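Local coordinates for F-actin-capping protein subunit alpha (Dictyostelium discoideum, PDB 4AKR) that binds the barbed ends of actin filaments independently of calcium and blocks subunit exchange there without severing the filament, at residues Y51-M56 with A66-E71; V57-S62 with I88-I93. One frame throughout, in Å; residues are numbered along the deposited sequence.

Contact 1 (Y51-M56 with A66-E71); sequences YNTSQM and ALITKE
A Schellman motif ends helix 44-55 here, with Met-56 as its C-prime residue at positive phi. The chain leaving strand 64-67 crosses this helix end. Ile-68 O points into it and takes a CH...O contact from Met-56 CA at 3.3 Å, with an angle of 163° at the hydrogen. Thr-53 sits at the middle. Its CG2, anti to the carbonyl carbon, meets Ile-68 CG2 at 3.9 Å. Its CB lies 3.7 Å from Lys-70 CG, and the extended lysine chain crosses the threonine at about a right angle. Thr-53 OG1 turns back to hydrogen-bond Arg-49 O in its own helix. An alanine here would remove CG2 and OG1, and would probably loosen the packing on Ile-68 and lose the hydrogen bond to Arg-49 O. Met-56 runs obliquely past Thr-69, and Thr-69 CG2 is 4.0 Å from Met-56 SD. Thr-69 OG1 shares a hydrogen bond with Tyr-138 OH. Leu-67 CD2 packs 3.8 Å from Met-56 O; that oxygen is hydrogen-bonded to Ser-153 OG. Met-56 and Leu-67 both pack on Cys-151 of strand 145-158, while Thr-53 and Ile-68 touch Tyr-79 of strand 78-81.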
loop_
_atom_site.group_PDB
_atom_site.type_symbol
_atom_site.label_atom_id
_atom_site.label_comp_id
_atom_site.label_asym_id
_atom_site.label_seq_id
_atom_site.Cartn_x
_atom_site.Cartn_y
_atom_site.Cartn_z
ATOM N N TYR A 51 -4.639 -0.835 -17.193
ATOM C CA TYR A 51 -3.940 -1.622 -16.183
ATOM C C TYR A 51 -2.892 -2.529 -16.838
ATOM O O TYR A 51 -1.703 -2.455 -16.515
ATOM C CB TYR A 51 -4.934 -2.498 -15.412
ATOM C CG TYR A 51 -4.292 -3.369 -14.356
ATOM C CD1 TYR A 51 -4.014 -2.869 -13.081
ATOM C CD2 TYR A 51 -3.929 -4.684 -14.642
ATOM C CE1 TYR A 51 -3.391 -3.657 -12.123
ATOM C CE2 TYR A 51 -3.305 -5.481 -13.695
ATOM C CZ TYR A 51 -3.040 -4.964 -12.437
ATOM O OH TYR A 51 -2.452 -5.765 -11.489
ATOM N N ASN A 52 -3.342 -3.381 -17.758
ATOM C CA ASN A 52 -2.445 -4.312 -18.431
ATOM C C ASN A 52 -1.200 -3.641 -18.990
ATOM O O ASN A 52 -0.080 -4.084 -18.734
ATOM C CB ASN A 52 -3.157 -5.041 -19.573
ATOM C CG ASN A 52 -4.204 -6.011 -19.085
ATOM O OD1 ASN A 52 -4.053 -6.627 -18.028
ATOM N ND2 ASN A 52 -5.269 -6.170 -19.863
ATOM N N THR A 53 -1.400 -2.570 -19.748
ATOM C CA THR A 53 -0.277 -1.875 -20.360
ATOM C C THR A 53 0.607 -1.098 -19.389
ATOM O O THR A 53 1.817 -1.051 -19.577
ATOM C CB THR A 53 -0.757 -0.931 -21.485
ATOM O OG1 THR A 53 -1.813 -0.102 -20.993
ATOM C CG2 THR A 53 -1.269 -1.731 -22.675
ATOM N N SER A 54 0.029 -0.497 -18.354
ATOM C CA SER A 54 0.849 0.254 -17.407
ATOM C C SER A 54 1.619 -0.682 -16.486
ATOM O O SER A 54 2.674 -0.324 -15.973
ATOM C CB SER A 54 -0.010 1.240 -16.600
ATOM O OG SER A 54 -1.103 0.597 -15.978
ATOM N N GLN A 55 1.093 -1.885 -16.287
ATOM C CA GLN A 55 1.754 -2.897 -15.463
ATOM C C GLN A 55 2.769 -3.635 -16.331
ATOM O O GLN A 55 3.650 -4.335 -15.819
ATOM C CB GLN A 55 0.741 -3.917 -14.949
ATOM C CG GLN A 55 -0.124 -3.427 -13.819
ATOM C CD GLN A 55 0.635 -3.344 -12.510
ATOM O OE1 GLN A 55 1.275 -4.311 -12.090
ATOM N NE2 GLN A 55 0.560 -2.192 -11.853
ATOM N N MET A 56 2.640 -3.470 -17.648
ATOM C CA MET A 56 3.519 -4.145 -18.588
ATOM C C MET A 56 3.494 -5.651 -18.295
ATOM O O MET A 56 4.524 -6.274 -18.034
ATOM C CB MET A 56 4.953 -3.612 -18.482
ATOM C CG MET A 56 5.079 -2.092 -18.637
ATOM S SD MET A 56 6.723 -1.553 -19.165
ATOM C CE MET A 56 7.679 -1.794 -17.707
ATOM N N ALA A 66 6.721 -12.286 -24.050
ATOM C CA ALA A 66 6.720 -10.917 -24.563
ATOM C C ALA A 66 6.006 -9.997 -23.575
ATOM O O ALA A 66 5.386 -10.457 -22.610
ATOM C CB ALA A 66 6.034 -10.851 -25.918
ATOM N N LEU A 67 6.099 -8.695 -23.821
ATOM C CA LEU A 67 5.456 -7.717 -22.964
ATOM C C LEU A 67 4.321 -6.969 -23.664
ATOM O O LEU A 67 4.377 -6.720 -24.865
ATOM C CB LEU A 67 6.481 -6.693 -22.467
ATOM C CG LEU A 67 7.613 -7.134 -21.533
ATOM C CD1 LEU A 67 8.367 -5.896 -21.045
ATOM C CD2 LEU A 67 7.043 -7.894 -20.340
ATOM N N ILE A 68 3.293 -6.625 -22.893
ATOM C CA ILE A 68 2.166 -5.844 -23.389
ATOM C C ILE A 68 2.398 -4.443 -22.807
ATOM O O ILE A 68 2.234 -4.234 -21.599
ATOM C CB ILE A 68 0.813 -6.381 -22.870
ATOM C CG1 ILE A 68 0.568 -7.805 -23.389
ATOM C CG2 ILE A 68 -0.308 -5.438 -23.287
ATOM C CD1 ILE A 68 0.565 -7.926 -24.896
ATOM N N THR A 69 2.788 -3.498 -23.659
ATOM C CA THR A 69 3.069 -2.130 -23.218
ATOM C C THR A 69 2.442 -1.105 -24.147
ATOM O O THR A 69 1.976 -1.448 -25.230
ATOM C CB THR A 69 4.574 -1.850 -23.211
ATOM O OG1 THR A 69 5.023 -1.663 -24.562
ATOM C CG2 THR A 69 5.333 -3.020 -22.579
ATOM N N LYS A 70 2.438 0.155 -23.726
ATOM C CA LYS A 70 1.868 1.214 -24.553
ATOM C C LYS A 70 2.851 1.551 -25.658
ATOM O O LYS A 70 2.452 1.981 -26.737
ATOM C CB LYS A 70 1.592 2.475 -23.736
ATOM C CG LYS A 70 0.568 2.307 -22.620
ATOM C CD LYS A 70 0.374 3.616 -21.853
ATOM C CE LYS A 70 -0.462 3.425 -20.586
ATOM N NZ LYS A 70 -0.625 4.712 -19.841
ATOM N N GLU A 71 4.138 1.354 -25.392
ATOM C CA GLU A 71 5.152 1.656 -26.392
ATOM C C GLU A 71 5.145 0.662 -27.546
ATOM O O GLU A 71 5.658 0.961 -28.622
ATOM C CB GLU A 71 6.546 1.698 -25.773
ATOM C CG GLU A 71 7.613 2.124 -26.780
ATOM C CD GLU A 71 7.357 3.509 -27.356
ATOM O OE1 GLU A 71 6.693 4.331 -26.684
ATOM O OE2 GLU A 71 7.829 3.783 -28.479
#

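Contact 2 (V57-S62 with I88-I93); sequences VSVQTS and ITYDHI
The axes of strand segments 58-61 and 88-91 come within 9.9 Å of each other, with 124° between their N-to-C directions, so their backbones do not pair and side chains fill the gap. Val-57, Val-59 and Thr-61 point toward Ile-88 and Tyr-90, while Ser-58 and Gln-60 between them point away, as the alternation of an extended strand requires.

Tyr-90 has CG anti to the backbone N (chi1 -173°), which carries its ring across to the valines. Val-59 approaches the ring obliquely. Its CG1 is 3.6 Å from Tyr-90 CE1 and 4.0 Å from CD1. Val-57 stands at the phenol end, crossing the tyrosine at about a right angle, with CG2 3.8 Å from Tyr-90 OH. Next to the ring, within its own segment, His-92 places CD2 in the ring plane at the edge. In turn Tyr-90 CD2 lies over one face of the imidazole, offset toward its rim.

This is face-to-face packing of two small antiparallel sheets. One is the hairpin of strands 58-61 and 64-67. The other is the meander from strand 73-75 to strand 96-102. Val-97 of strand 96-102 touches both Val-59 and Ile-88, and Ile-68 adjoins Val-57, Val-59 and Tyr-90.

At the other end of the contact Ile-88 reaches Thr-61 tip to tip. Ile-88 CD1 is 3.5 Å from Thr-61 CG2, a close methyl contact, and the two side chains cross at about a right angle. The same CD1 is a looser 4.4 Å from Val-59 CG2. Thr-61 thus turns its methyl to the isoleucine, and its OG1 hydrogen-bonds Gly-64 O at the start of strand 64-67.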
loop_
_atom_site.group_PDB
_atom_site.type_symbol
_atom_site.label_atom_id
_atom_site.label_comp_id
_atom_site.label_asym_id
_atom_site.label_seq_id
_atom_site.Cartn_x
_atom_site.Cartn_y
_atom_site.Cartn_z
ATOM N N VAL A 57 2.293 -6.219 -18.325
ATOM C CA VAL A 57 2.115 -7.642 -18.092
ATOM C C VAL A 57 2.845 -8.441 -19.187
ATOM O O VAL A 57 3.097 -7.937 -20.277
ATOM C CB VAL A 57 0.607 -8.019 -18.094
ATOM C CG1 VAL A 57 -0.116 -7.303 -16.945
ATOM C CG2 VAL A 57 -0.027 -7.650 -19.446
ATOM N N SER A 58 3.199 -9.681 -18.878
ATOM C CA SER A 58 3.894 -10.542 -19.828
ATOM C C SER A 58 2.935 -11.593 -20.370
ATOM O O SER A 58 1.938 -11.935 -19.731
ATOM C CB SER A 58 5.078 -11.231 -19.156
ATOM O OG SER A 58 4.624 -12.150 -18.182
ATOM N N VAL A 59 3.240 -12.097 -21.560
ATOM C CA VAL A 59 2.410 -13.104 -22.208
ATOM C C VAL A 59 3.304 -14.179 -22.801
ATOM O O VAL A 59 4.507 -13.977 -22.973
ATOM C CB VAL A 59 1.570 -12.487 -23.355
ATOM C CG1 VAL A 59 0.572 -11.489 -22.800
ATOM C CG2 VAL A 59 2.487 -11.795 -24.358
ATOM N N GLN A 60 2.717 -15.329 -23.104
ATOM C CA GLN A 60 3.472 -16.419 -23.707
ATOM C C GLN A 60 2.982 -16.565 -25.129
ATOM O O GLN A 60 1.777 -16.635 -25.356
ATOM C CB GLN A 60 3.243 -17.743 -22.974
ATOM C CG GLN A 60 3.835 -17.832 -21.585
ATOM C CD GLN A 60 5.340 -17.630 -21.566
ATOM O OE1 GLN A 60 6.049 -18.056 -22.477
ATOM N NE2 GLN A 60 5.837 -16.994 -20.510
ATOM N N THR A 61 3.914 -16.572 -26.079
ATOM C CA THR A 61 3.571 -16.754 -27.484
ATOM C C THR A 61 4.283 -18.025 -27.929
ATOM O O THR A 61 5.064 -18.599 -27.172
ATOM C CB THR A 61 4.063 -15.598 -28.378
ATOM O OG1 THR A 61 5.494 -15.639 -28.465
ATOM C CG2 THR A 61 3.612 -14.258 -27.826
ATOM N N SER A 62 4.017 -18.454 -29.155
ATOM C CA SER A 62 4.641 -19.659 -29.688
ATOM C C SER A 62 6.164 -19.531 -29.764
ATOM O O SER A 62 6.876 -20.536 -29.784
ATOM C CB SER A 62 4.083 -19.969 -31.082
ATOM O OG SER A 62 2.674 -20.165 -31.039
ATOM N N ILE A 88 1.327 -9.219 -31.851
ATOM C CA ILE A 88 0.497 -9.998 -30.946
ATOM C C ILE A 88 -0.858 -9.347 -30.728
ATOM O O ILE A 88 -0.940 -8.166 -30.377
ATOM C CB ILE A 88 1.198 -10.150 -29.587
ATOM C CG1 ILE A 88 2.556 -10.820 -29.787
ATOM C CG2 ILE A 88 0.341 -10.955 -28.643
ATOM C CD1 ILE A 88 3.436 -10.815 -28.547
ATOM N N THR A 89 -1.918 -10.112 -30.969
ATOM C CA THR A 89 -3.275 -9.634 -30.745
ATOM C C THR A 89 -3.588 -10.101 -29.325
ATOM O O THR A 89 -3.331 -11.263 -28.976
ATOM C CB THR A 89 -4.272 -10.246 -31.759
ATOM O OG1 THR A 89 -3.843 -9.922 -33.088
ATOM C CG2 THR A 89 -5.681 -9.675 -31.547
ATOM N N TYR A 90 -4.143 -9.197 -28.522
ATOM C CA TYR A 90 -4.426 -9.471 -27.112
ATOM C C TYR A 90 -5.830 -9.081 -26.638
ATOM O O TYR A 90 -6.339 -8.022 -26.992
ATOM C CB TYR A 90 -3.385 -8.715 -26.274
ATOM C CG TYR A 90 -3.395 -8.979 -24.789
ATOM C CD1 TYR A 90 -2.929 -10.190 -24.275
ATOM C CD2 TYR A 90 -3.771 -7.984 -23.892
ATOM C CE1 TYR A 90 -2.821 -10.397 -22.908
ATOM C CE2 TYR A 90 -3.666 -8.179 -22.521
ATOM C CZ TYR A 90 -3.186 -9.386 -22.038
ATOM O OH TYR A 90 -3.048 -9.577 -20.686
ATOM N N ASP A 91 -6.449 -9.935 -25.834
ATOM C CA ASP A 91 -7.771 -9.626 -25.299
ATOM C C ASP A 91 -7.575 -9.074 -23.899
ATOM O O ASP A 91 -7.315 -9.835 -22.968
ATOM C CB ASP A 91 -8.642 -10.873 -25.206
ATOM C CG ASP A 91 -10.074 -10.546 -24.810
ATOM O OD1 ASP A 91 -10.267 -9.845 -23.789
ATOM O OD2 ASP A 91 -11.006 -10.983 -25.521
ATOM N N HIS A 92 -7.709 -7.758 -23.749
ATOM C CA HIS A 92 -7.512 -7.108 -22.455
ATOM C C HIS A 92 -8.452 -7.515 -21.332
ATOM O O HIS A 92 -8.091 -7.442 -20.161
ATOM C CB HIS A 92 -7.569 -5.586 -22.611
ATOM C CG HIS A 92 -6.331 -4.997 -23.206
ATOM N ND1 HIS A 92 -6.274 -4.539 -24.503
ATOM C CD2 HIS A 92 -5.100 -4.802 -22.682
ATOM C CE1 HIS A 92 -5.059 -4.081 -24.752
ATOM N NE2 HIS A 92 -4.328 -4.230 -23.662
ATOM N N ILE A 93 -9.660 -7.931 -21.672
ATOM C CA ILE A 93 -10.602 -8.313 -20.637
ATOM C C ILE A 93 -10.352 -9.717 -20.109
ATOM O O ILE A 93 -10.465 -9.961 -18.908
ATOM C CB ILE A 93 -12.049 -8.193 -21.148
ATOM C CG1 ILE A 93 -12.355 -6.719 -21.431
ATOM C CG2 ILE A 93 -13.012 -8.756 -20.121
ATOM C CD1 ILE A 93 -13.729 -6.457 -21.971
#

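The two contacts have centres 10 Å apart and their segments alternate along the chain: 51-56, 57-62, 66-71, 88-93. Strand 58-61 follows helix 44-55 after two residues and turns back as strand 64-67. These two strands form one hairpin, so contact 1 and contact 2 share it. Val-59 N lies 2.9 Å from Ala-66 O, and Ile-68 N lies 2.9 Å from Val-57 O, both probable hydrogen bonds. Ala-66 CB also packs on Ile-88 CD1. Contact 1 joins the end of the hairpin to the helix, and contact 2 joins its face to the four-stranded sheet. Together they tie helix and both small sheets into one unit.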